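Local coordinates for magnesium transport protein CorA (Methanocaldococcus jannaschii, PDB 4EGW) that carries magnesium ions across the cell membrane as a homopentameric channel that closes when cytoplasmic magnesium is high and opens when it is low, at residues Leu123-Leu137 with Leu157-Arg171. Numbering follows the deposited sequence.
Sequences LLTIHSDKIKAIGRL and LLYHILNEITRSYSR
Arg136 points the NE/NH2 edge of its guanidinium at the helix of Leu157-Arg171, lodged as a knob among Glu164, Arg167, Ser168 and Arg171. Its NE gives the salt-bridge hydrogen bond to Glu164 OE1 at 2.8 Å, entering from above the carboxylate plane, and the guanidinium and carboxylate planes are 70° apart, unlike a coplanar two-bond pair. NH2 donates to Ser168 OG at 2.8 Å and makes weaker bonds to Glu164 OE1 and to the Glu164 carbonyl. A bend at chi3 (-56°) turns the guanidinium toward these acceptors. Beside this polar cluster, Ala133 CB rests 3.5 Å from Glu164 CB. Here the axes of the short segments 132-137 and 157-171 approach to 8.5 Å. Their N-to-C directions differ by 125°. A water bridges Ser168 OG to Ala133 N, the latter bond weak.

The packing is that of the CorA cytoplasmic α/β domain, in which strand 122-127 of the mixed sheet and the following helix 132-143 both pack on the long helix 156-186. Ile161 of that long helix meets both elements with its three apolar branches: CD1 meets Leu123 CD1 at 3.6 Å and Thr125 CG2 tip to tip, CG1 takes Leu137 CD1 crossing nearly at a right angle, and CG2 faces Ile134 CG1. One turn earlier in the helix, Leu157 CD2 packs on Leu123 CB at 3.6 Å.

Thr125 is oriented with OG1 turned to Asp54 and Trp52 on the neighbouring strand, leaving its methyl for Ile161. Glu164 OE2 also pairs with Arg167 NE at 3.4 Å, extending the network. Arg167 and Arg171 reach beyond it to the second subunit, bonding to its Ser170 and its Asp178 respectively.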
ATOM      1  N   LEU A 123     -10.376 -12.949  18.891  1.00 47.00           N
ATOM      2  CA  LEU A 123      -9.861 -11.620  18.572  1.00 39.68           C
ATOM      3  C   LEU A 123     -11.060 -10.712  18.327  1.00 48.18           C
ATOM      4  O   LEU A 123     -11.757 -10.856  17.322  1.00 53.37           O
ATOM      5  CB  LEU A 123      -9.003 -11.688  17.305  1.00 35.28           C
ATOM      6  CG  LEU A 123      -8.134 -10.520  16.809  1.00 38.29           C
ATOM      7  CD1 LEU A 123      -8.923  -9.237  16.558  1.00 33.03           C
ATOM      8  CD2 LEU A 123      -6.973 -10.248  17.738  1.00 38.93           C
ATOM      9  N   LEU A 124     -11.292  -9.771  19.237  1.00 46.51           N
ATOM     10  CA  LEU A 124     -12.345  -8.788  19.072  1.00 46.70           C
ATOM     11  C   LEU A 124     -11.722  -7.448  18.726  1.00 45.48           C
ATOM     12  O   LEU A 124     -10.848  -6.965  19.443  1.00 44.56           O
ATOM     13  CB  LEU A 124     -13.178  -8.656  20.351  1.00 50.24           C
ATOM     14  CG  LEU A 124     -14.061  -7.396  20.463  1.00 51.01           C
ATOM     15  CD1 LEU A 124     -15.116  -7.334  19.381  1.00 50.48           C
ATOM     16  CD2 LEU A 124     -14.728  -7.248  21.841  1.00 47.61           C
ATOM     17  N   THR A 125     -12.165  -6.868  17.615  1.00 47.93           N
ATOM     18  CA  THR A 125     -11.762  -5.525  17.219  1.00 46.87           C
ATOM     19  C   THR A 125     -12.927  -4.608  17.458  1.00 50.19           C
ATOM     20  O   THR A 125     -13.977  -4.757  16.842  1.00 56.07           O
ATOM     21  CB  THR A 125     -11.464  -5.422  15.726  1.00 41.93           C
ATOM     22  OG1 THR A 125     -12.620  -5.841  14.984  1.00 40.12           O
ATOM     23  CG2 THR A 125     -10.275  -6.287  15.350  1.00 42.83           C
ATOM     24  N   ILE A 126     -12.743  -3.646  18.347  1.00 53.12           N
ATOM     25  CA  ILE A 126     -13.827  -2.753  18.689  1.00 54.10           C
ATOM     26  C   ILE A 126     -13.472  -1.298  18.364  1.00 57.58           C
ATOM     27  O   ILE A 126     -12.424  -0.781  18.781  1.00 53.25           O
ATOM     28  CB  ILE A 126     -14.228  -2.926  20.165  1.00 53.23           C
ATOM     29  CG1 ILE A 126     -15.460  -2.084  20.485  1.00 60.03           C
ATOM     30  CG2 ILE A 126     -13.061  -2.605  21.091  1.00 47.25           C
ATOM     31  CD1 ILE A 126     -16.610  -2.909  21.012  1.00 63.59           C
ATOM     32  N   HIS A 127     -14.341  -0.652  17.591  1.00 55.03           N
ATOM     33  CA  HIS A 127     -14.105   0.723  17.194  1.00 47.18           C
ATOM     34  C   HIS A 127     -15.382   1.536  17.124  1.00 52.84           C
ATOM     35  O   HIS A 127     -16.413   1.047  16.669  1.00 61.02           O
ATOM     36  CB  HIS A 127     -13.356   0.783  15.859  1.00 43.43           C
ATOM     37  CG  HIS A 127     -13.976  -0.030  14.764  1.00 49.40           C
ATOM     38  ND1 HIS A 127     -14.634   0.542  13.694  1.00 52.75           N
ATOM     39  CD2 HIS A 127     -14.010  -1.367  14.553  1.00 51.23           C
ATOM     40  CE1 HIS A 127     -15.060  -0.408  12.880  1.00 49.94           C
ATOM     41  NE2 HIS A 127     -14.694  -1.576  13.377  1.00 51.21           N
ATOM     42  N   SER A 128     -15.308   2.774  17.604  1.00 48.03           N
ATOM     43  CA  SER A 128     -16.402   3.725  17.479  1.00 55.96           C
ATOM     44  C   SER A 128     -16.459   4.410  16.113  1.00 67.22           C
ATOM     45  O   SER A 128     -17.523   4.850  15.673  1.00 77.64           O
ATOM     46  CB  SER A 128     -16.335   4.766  18.591  1.00 59.62           C
ATOM     47  OG  SER A 128     -16.511   4.149  19.856  1.00 63.88           O
ATOM     48  N   ASP A 129     -15.311   4.531  15.457  1.00 64.78           N
ATOM     49  CA  ASP A 129     -15.261   5.108  14.115  1.00 63.10           C
ATOM     50  C   ASP A 129     -15.004   3.998  13.109  1.00 60.09           C
ATOM     51  O   ASP A 129     -14.357   3.002  13.427  1.00 62.51           O
ATOM     52  CB  ASP A 129     -14.166   6.178  14.003  1.00 61.19           C
ATOM     53  CG  ASP A 129     -14.699   7.595  14.193  1.00 62.24           C
ATOM     54  OD1 ASP A 129     -15.877   7.851  13.875  1.00 61.63           O
ATOM     55  OD2 ASP A 129     -13.929   8.463  14.654  1.00 65.20           O
ATOM     56  N   LYS A 130     -15.519   4.148  11.898  1.00 54.14           N
ATOM     57  CA  LYS A 130     -15.212   3.166  10.882  1.00 49.79           C
ATOM     58  C   LYS A 130     -13.702   3.092  10.786  1.00 56.13           C
ATOM     59  O   LYS A 130     -13.002   4.085  10.990  1.00 61.15           O
ATOM     60  CB  LYS A 130     -15.788   3.576   9.534  1.00 48.66           C
ATOM     61  CG  LYS A 130     -16.247   2.408   8.672  1.00 63.28           C
ATOM     62  CD  LYS A 130     -15.205   1.282   8.549  1.00 70.52           C
ATOM     63  CE  LYS A 130     -15.588   0.043   9.373  1.00 70.73           C
ATOM     64  NZ  LYS A 130     -15.255  -1.248   8.692  1.00 70.26           N
ATOM     65  N   ILE A 131     -13.199   1.900  10.507  1.00 58.93           N
ATOM     66  CA  ILE A 131     -11.783   1.717  10.266  1.00 57.34           C
ATOM     67  C   ILE A 131     -11.590   1.013   8.929  1.00 54.86           C
ATOM     68  O   ILE A 131     -11.982  -0.141   8.741  1.00 58.59           O
ATOM     69  CB  ILE A 131     -11.119   0.955  11.408  1.00 58.09           C
ATOM     70  CG1 ILE A 131     -11.477   1.634  12.726  1.00 57.34           C
ATOM     71  CG2 ILE A 131      -9.607   0.897  11.204  1.00 59.50           C
ATOM     72  CD1 ILE A 131     -10.607   1.225  13.866  1.00 54.95           C
ATOM     73  N   LYS A 132     -10.988   1.733   8.000  1.00 58.39           N
ATOM     74  CA  LYS A 132     -10.943   1.304   6.622  1.00 58.12           C
ATOM     75  C   LYS A 132     -10.419  -0.115   6.520  1.00 56.74           C
ATOM     76  O   LYS A 132     -10.837  -0.884   5.658  1.00 58.37           O
ATOM     77  CB  LYS A 132     -10.041   2.241   5.831  1.00 60.43           C
ATOM     78  CG  LYS A 132     -10.311   2.240   4.352  1.00 63.40           C
ATOM     79  CD  LYS A 132     -11.623   2.930   4.035  1.00 65.39           C
ATOM     80  CE  LYS A 132     -12.366   2.166   2.946  1.00 72.46           C
ATOM     81  NZ  LYS A 132     -11.429   1.480   2.001  1.00 75.42           N
ATOM     82  N   ALA A 133      -9.501  -0.460   7.412  1.00 52.15           N
ATOM     83  CA  ALA A 133      -8.765  -1.703   7.278  1.00 53.25           C
ATOM     84  C   ALA A 133      -9.629  -2.913   7.568  1.00 56.14           C
ATOM     85  O   ALA A 133      -9.438  -3.972   6.970  1.00 62.56           O
ATOM     86  CB  ALA A 133      -7.546  -1.690   8.178  1.00 56.06           C
ATOM     87  N   ILE A 134     -10.582  -2.755   8.482  1.00 55.04           N
ATOM     88  CA  ILE A 134     -11.371  -3.880   8.973  1.00 53.98           C
ATOM     89  C   ILE A 134     -12.445  -4.254   7.978  1.00 59.05           C
ATOM     90  O   ILE A 134     -12.810  -5.426   7.840  1.00 60.72           O
ATOM     91  CB  ILE A 134     -11.984  -3.571  10.344  1.00 54.15           C
ATOM     92  CG1 ILE A 134     -10.872  -3.185  11.311  1.00 34.61           C
ATOM     93  CG2 ILE A 134     -12.771  -4.758  10.868  1.00 36.55           C
ATOM     94  CD1 ILE A 134     -11.294  -3.216  12.725  1.00 39.57           C
ATOM     95  N   GLY A 135     -12.954  -3.251   7.278  1.00 60.20           N
ATOM     96  CA  GLY A 135     -13.785  -3.519   6.129  1.00 61.26           C
ATOM     97  C   GLY A 135     -12.997  -4.414   5.193  1.00 66.70           C
ATOM     98  O   GLY A 135     -13.473  -5.477   4.802  1.00 72.33           O
ATOM     99  N   ARG A 136     -11.773  -3.993   4.870  1.00 66.37           N
ATOM    100  CA  ARG A 136     -10.931  -4.677   3.884  1.00 60.47           C
ATOM    101  C   ARG A 136     -10.622  -6.132   4.216  1.00 63.01           C
ATOM    102  O   ARG A 136     -10.306  -6.910   3.321  1.00 72.26           O
ATOM    103  CB  ARG A 136      -9.628  -3.910   3.630  1.00 61.54           C
ATOM    104  CG  ARG A 136      -9.795  -2.639   2.790  1.00 67.62           C
ATOM    105  CD  ARG A 136      -8.451  -2.108   2.270  1.00 74.17           C
ATOM    106  NE  ARG A 136      -7.494  -1.853   3.349  1.00 78.30           N
ATOM    107  CZ  ARG A 136      -7.117  -0.644   3.762  1.00 77.66           C
ATOM    108  NH1 ARG A 136      -7.601   0.449   3.182  1.00 78.78           N
ATOM    109  NH2 ARG A 136      -6.244  -0.528   4.755  1.00 73.57           N
ATOM    110  N   LEU A 137     -10.652  -6.492   5.495  1.00 63.07           N
ATOM    111  CA  LEU A 137     -10.643  -7.907   5.870  1.00 63.30           C
ATOM    112  C   LEU A 137     -12.021  -8.548   5.799  1.00 61.68           C
ATOM    113  O   LEU A 137     -12.157  -9.667   5.326  1.00 71.68           O
ATOM    114  CB  LEU A 137     -10.012  -8.128   7.241  1.00 66.77           C
ATOM    115  CG  LEU A 137      -8.536  -7.743   7.299  1.00 66.74           C
ATOM    116  CD1 LEU A 137      -7.891  -8.241   8.584  1.00 67.99           C
ATOM    117  CD2 LEU A 137      -7.817  -8.299   6.083  1.00 66.38           C
ATOM    118  N   LEU A 157      -3.647 -13.131  12.977  1.00 63.85           N
ATOM    119  CA  LEU A 157      -4.848 -12.366  12.688  1.00 58.19           C
ATOM    120  C   LEU A 157      -4.620 -10.944  13.150  1.00 53.10           C
ATOM    121  O   LEU A 157      -4.969  -9.976  12.470  1.00 53.42           O
ATOM    122  CB  LEU A 157      -6.048 -12.978  13.414  1.00 55.01           C
ATOM    123  CG  LEU A 157      -7.416 -12.312  13.235  1.00 46.73           C
ATOM    124  CD1 LEU A 157      -7.787 -12.255  11.778  1.00 36.30           C
ATOM    125  CD2 LEU A 157      -8.486 -13.058  14.009  1.00 47.56           C
ATOM    126  N   LEU A 158      -4.003 -10.832  14.315  1.00 47.59           N
ATOM    127  CA  LEU A 158      -3.708  -9.537  14.888  1.00 46.83           C
ATOM    128  C   LEU A 158      -2.867  -8.678  13.956  1.00 50.32           C
ATOM    129  O   LEU A 158      -3.252  -7.569  13.573  1.00 50.02           O
ATOM    130  CB  LEU A 158      -2.937  -9.743  16.166  1.00 38.45           C
ATOM    131  CG  LEU A 158      -2.418  -8.429  16.697  1.00 38.39           C
ATOM    132  CD1 LEU A 158      -3.569  -7.406  16.819  1.00 38.35           C
ATOM    133  CD2 LEU A 158      -1.728  -8.712  18.025  1.00 35.79           C
ATOM    134  N   TYR A 159      -1.711  -9.212  13.597  1.00 50.32           N
ATOM    135  CA  TYR A 159      -0.797  -8.537  12.707  1.00 49.42           C
ATOM    136  C   TYR A 159      -1.475  -8.035  11.440  1.00 46.04           C
ATOM    137  O   TYR A 159      -1.212  -6.923  10.982  1.00 49.00           O
ATOM    138  CB  TYR A 159       0.333  -9.481  12.334  1.00 51.69           C
ATOM    139  CG  TYR A 159       0.969  -9.135  11.023  1.00 54.71           C
ATOM    140  CD1 TYR A 159       0.472  -9.657   9.834  1.00 58.07           C
ATOM    141  CD2 TYR A 159       2.058  -8.283  10.964  1.00 54.04           C
ATOM    142  CE1 TYR A 159       1.044  -9.344   8.624  1.00 58.42           C
ATOM    143  CE2 TYR A 159       2.642  -7.964   9.754  1.00 58.08           C
ATOM    144  CZ  TYR A 159       2.130  -8.498   8.587  1.00 61.64           C
ATOM    145  OH  TYR A 159       2.703  -8.186   7.373  1.00 69.08           O
ATOM    146  N   HIS A 160      -2.336  -8.857  10.860  1.00 40.50           N
ATOM    147  CA  HIS A 160      -2.952  -8.473   9.599  1.00 47.61           C
ATOM    148  C   HIS A 160      -3.772  -7.215   9.713  1.00 50.01           C
ATOM    149  O   HIS A 160      -3.616  -6.282   8.930  1.00 52.15           O
ATOM    150  CB  HIS A 160      -3.784  -9.608   9.030  1.00 55.20           C
ATOM    151  CG  HIS A 160      -2.984 -10.535   8.179  1.00 65.46           C
ATOM    152  ND1 HIS A 160      -1.811 -10.142   7.570  1.00 69.49           N
ATOM    153  CD2 HIS A 160      -3.161 -11.835   7.852  1.00 70.27           C
ATOM    154  CE1 HIS A 160      -1.307 -11.157   6.893  1.00 71.40           C
ATOM    155  NE2 HIS A 160      -2.106 -12.197   7.048  1.00 71.12           N
ATOM    156  N   ILE A 161      -4.656  -7.194  10.694  1.00 51.99           N
ATOM    157  CA  ILE A 161      -5.390  -5.988  10.964  1.00 51.99           C
ATOM    158  C   ILE A 161      -4.361  -4.875  11.126  1.00 43.70           C
ATOM    159  O   ILE A 161      -4.420  -3.858  10.436  1.00 42.73           O
ATOM    160  CB  ILE A 161      -6.221  -6.142  12.228  1.00 54.16           C
ATOM    161  CG1 ILE A 161      -6.800  -7.560  12.288  1.00 58.52           C
ATOM    162  CG2 ILE A 161      -7.315  -5.103  12.251  1.00 50.04           C
ATOM    163  CD1 ILE A 161      -7.507  -7.892  13.587  1.00 63.90           C
ATOM    164  N   LEU A 162      -3.400  -5.084  12.017  1.00 37.89           N
ATOM    165  CA  LEU A 162      -2.378  -4.067  12.254  1.00 42.84           C
ATOM    166  C   LEU A 162      -1.728  -3.689  10.932  1.00 46.02           C
ATOM    167  O   LEU A 162      -1.491  -2.511  10.639  1.00 49.86           O
ATOM    168  CB  LEU A 162      -1.325  -4.580  13.231  1.00 40.15           C
ATOM    169  CG  LEU A 162      -1.615  -4.294  14.712  1.00 41.94           C
ATOM    170  CD1 LEU A 162      -3.089  -4.461  15.049  1.00 44.68           C
ATOM    171  CD2 LEU A 162      -0.742  -5.132  15.636  1.00 36.39           C
ATOM    172  N   ASN A 163      -1.460  -4.703  10.123  1.00 39.74           N
ATOM    173  CA  ASN A 163      -0.884  -4.469   8.821  1.00 43.90           C
ATOM    174  C   ASN A 163      -1.807  -3.647   7.944  1.00 52.94           C
ATOM    175  O   ASN A 163      -1.406  -2.610   7.417  1.00 64.80           O
ATOM    176  CB  ASN A 163      -0.578  -5.776   8.117  1.00 44.59           C
ATOM    177  CG  ASN A 163       0.505  -5.620   7.088  1.00 48.02           C
ATOM    178  OD1 ASN A 163       1.442  -4.831   7.273  1.00 47.90           O
ATOM    179  ND2 ASN A 163       0.393  -6.359   5.996  1.00 48.96           N
ATOM    180  N   GLU A 164      -3.038  -4.114   7.768  1.00 45.24           N
ATOM    181  CA  GLU A 164      -3.980  -3.382   6.941  1.00 40.60           C
ATOM    182  C   GLU A 164      -4.091  -1.959   7.419  1.00 42.05           C
ATOM    183  O   GLU A 164      -4.148  -1.038   6.610  1.00 53.76           O
ATOM    184  CB  GLU A 164      -5.354  -4.036   6.913  1.00 44.71           C
ATOM    185  CG  GLU A 164      -5.524  -5.044   5.791  1.00 45.74           C
ATOM    186  CD  GLU A 164      -5.022  -4.521   4.455  1.00 48.03           C
ATOM    187  OE1 GLU A 164      -5.290  -3.337   4.133  1.00 45.30           O
ATOM    188  OE2 GLU A 164      -4.349  -5.297   3.734  1.00 49.81           O
ATOM    189  N   ILE A 165      -4.105  -1.761   8.729  1.00 43.89           N
ATOM    190  CA  ILE A 165      -4.153  -0.403   9.233  1.00 44.55           C
ATOM    191  C   ILE A 165      -2.933   0.300   8.695  1.00 46.91           C
ATOM    192  O   ILE A 165      -3.041   1.269   7.945  1.00 45.67           O
ATOM    193  CB  ILE A 165      -4.107  -0.361  10.754  1.00 47.33           C
ATOM    194  CG1 ILE A 165      -5.354  -1.017  11.339  1.00 45.78           C
ATOM    195  CG2 ILE A 165      -3.977   1.070  11.242  1.00 48.09           C
ATOM    196  CD1 ILE A 165      -5.381  -0.989  12.847  1.00 45.11           C
ATOM    197  N   THR A 166      -1.764  -0.239   9.025  1.00 47.50           N
ATOM    198  CA  THR A 166      -0.511   0.395   8.630  1.00 45.40           C
ATOM    199  C   THR A 166      -0.527   0.740   7.142  1.00 42.19           C
ATOM    200  O   THR A 166      -0.041   1.799   6.726  1.00 44.31           O
ATOM    201  CB  THR A 166       0.698  -0.479   8.980  1.00 45.73           C
ATOM    202  OG1 THR A 166       0.664  -0.803  10.380  1.00 49.59           O
ATOM    203  CG2 THR A 166       1.992   0.259   8.669  1.00 39.78           C
ATOM    204  N   ARG A 167      -1.112  -0.155   6.355  1.00 37.97           N
ATOM    205  CA  ARG A 167      -1.277   0.053   4.923  1.00 33.56           C
ATOM    206  C   ARG A 167      -2.244   1.187   4.605  1.00 40.65           C
ATOM    207  O   ARG A 167      -2.111   1.852   3.572  1.00 33.12           O
ATOM    208  CB  ARG A 167      -1.742  -1.231   4.264  1.00 29.28           C
ATOM    209  CG  ARG A 167      -0.615  -1.987   3.605  1.00 39.44           C
ATOM    210  CD  ARG A 167      -1.120  -3.276   2.963  1.00 52.65           C
ATOM    211  NE  ARG A 167      -2.290  -3.062   2.116  1.00 60.72           N
ATOM    212  CZ  ARG A 167      -2.257  -3.046   0.790  1.00 69.94           C
ATOM    213  NH1 ARG A 167      -1.109  -3.231   0.150  1.00 70.64           N
ATOM    214  NH2 ARG A 167      -3.373  -2.854   0.100  1.00 76.20           N
ATOM    215  N   SER A 168      -3.220   1.401   5.486  1.00 49.76           N
ATOM    216  CA  SER A 168      -4.082   2.576   5.378  1.00 51.62           C
ATOM    217  C   SER A 168      -3.177   3.796   5.392  1.00 51.09           C
ATOM    218  O   SER A 168      -3.209   4.623   4.491  1.00 50.68           O
ATOM    219  CB  SER A 168      -5.066   2.666   6.555  1.00 54.58           C
ATOM    220  OG  SER A 168      -5.889   1.519   6.671  1.00 59.69           O
ATOM    221  N   TYR A 169      -2.352   3.892   6.424  1.00 46.90           N
ATOM    222  CA  TYR A 169      -1.464   5.028   6.571  1.00 43.38           C
ATOM    223  C   TYR A 169      -0.586   5.204   5.346  1.00 43.17           C
ATOM    224  O   TYR A 169      -0.462   6.317   4.805  1.00 36.45           O
ATOM    225  CB  TYR A 169      -0.561   4.817   7.766  1.00 40.33           C
ATOM    226  CG  TYR A 169      -1.175   5.111   9.113  1.00 36.54           C
ATOM    227  CD1 TYR A 169      -1.368   6.415   9.531  1.00 38.13           C
ATOM    228  CD2 TYR A 169      -1.504   4.086   9.995  1.00 33.94           C
ATOM    229  CE1 TYR A 169      -1.889   6.700  10.785  1.00 35.90           C
ATOM    230  CE2 TYR A 169      -2.030   4.364  11.251  1.00 31.31           C
ATOM    231  CZ  TYR A 169      -2.213   5.674  11.636  1.00 31.66           C
ATOM    232  OH  TYR A 169      -2.727   5.974  12.870  1.00 34.75           O
ATOM    233  N   SER A 170       0.032   4.104   4.924  1.00 43.70           N
ATOM    234  CA  SER A 170       1.017   4.138   3.846  1.00 38.98           C
ATOM    235  C   SER A 170       0.370   4.560   2.543  1.00 42.85           C
ATOM    236  O   SER A 170       0.990   5.208   1.701  1.00 48.85           O
ATOM    237  CB  SER A 170       1.686   2.779   3.661  1.00 32.06           C
ATOM    238  OG  SER A 170       2.676   2.872   2.653  1.00 40.25           O
ATOM    239  N   ARG A 171      -0.888   4.190   2.382  1.00 38.90           N
ATOM    240  CA  ARG A 171      -1.616   4.566   1.190  1.00 35.55           C
ATOM    241  C   ARG A 171      -1.776   6.079   1.134  1.00 42.64           C
ATOM    242  O   ARG A 171      -1.588   6.704   0.094  1.00 52.72           O
ATOM    243  CB  ARG A 171      -2.986   3.900   1.197  1.00 34.92           C
ATOM    244  CG  ARG A 171      -3.743   4.066  -0.100  1.00 41.84           C
ATOM    245  CD  ARG A 171      -4.861   5.092   0.018  1.00 42.57           C
ATOM    246  NE  ARG A 171      -5.934   4.635   0.896  1.00 49.80           N
ATOM    247  CZ  ARG A 171      -7.232   4.791   0.636  1.00 56.93           C
ATOM    248  NH1 ARG A 171      -7.626   5.385  -0.484  1.00 54.12           N
ATOM    249  NH2 ARG A 171      -8.138   4.344   1.498  1.00 62.13           N
TER
HETATM  250  O   HOH W   1      -8.025   2.069   8.177  1.00 48.45           O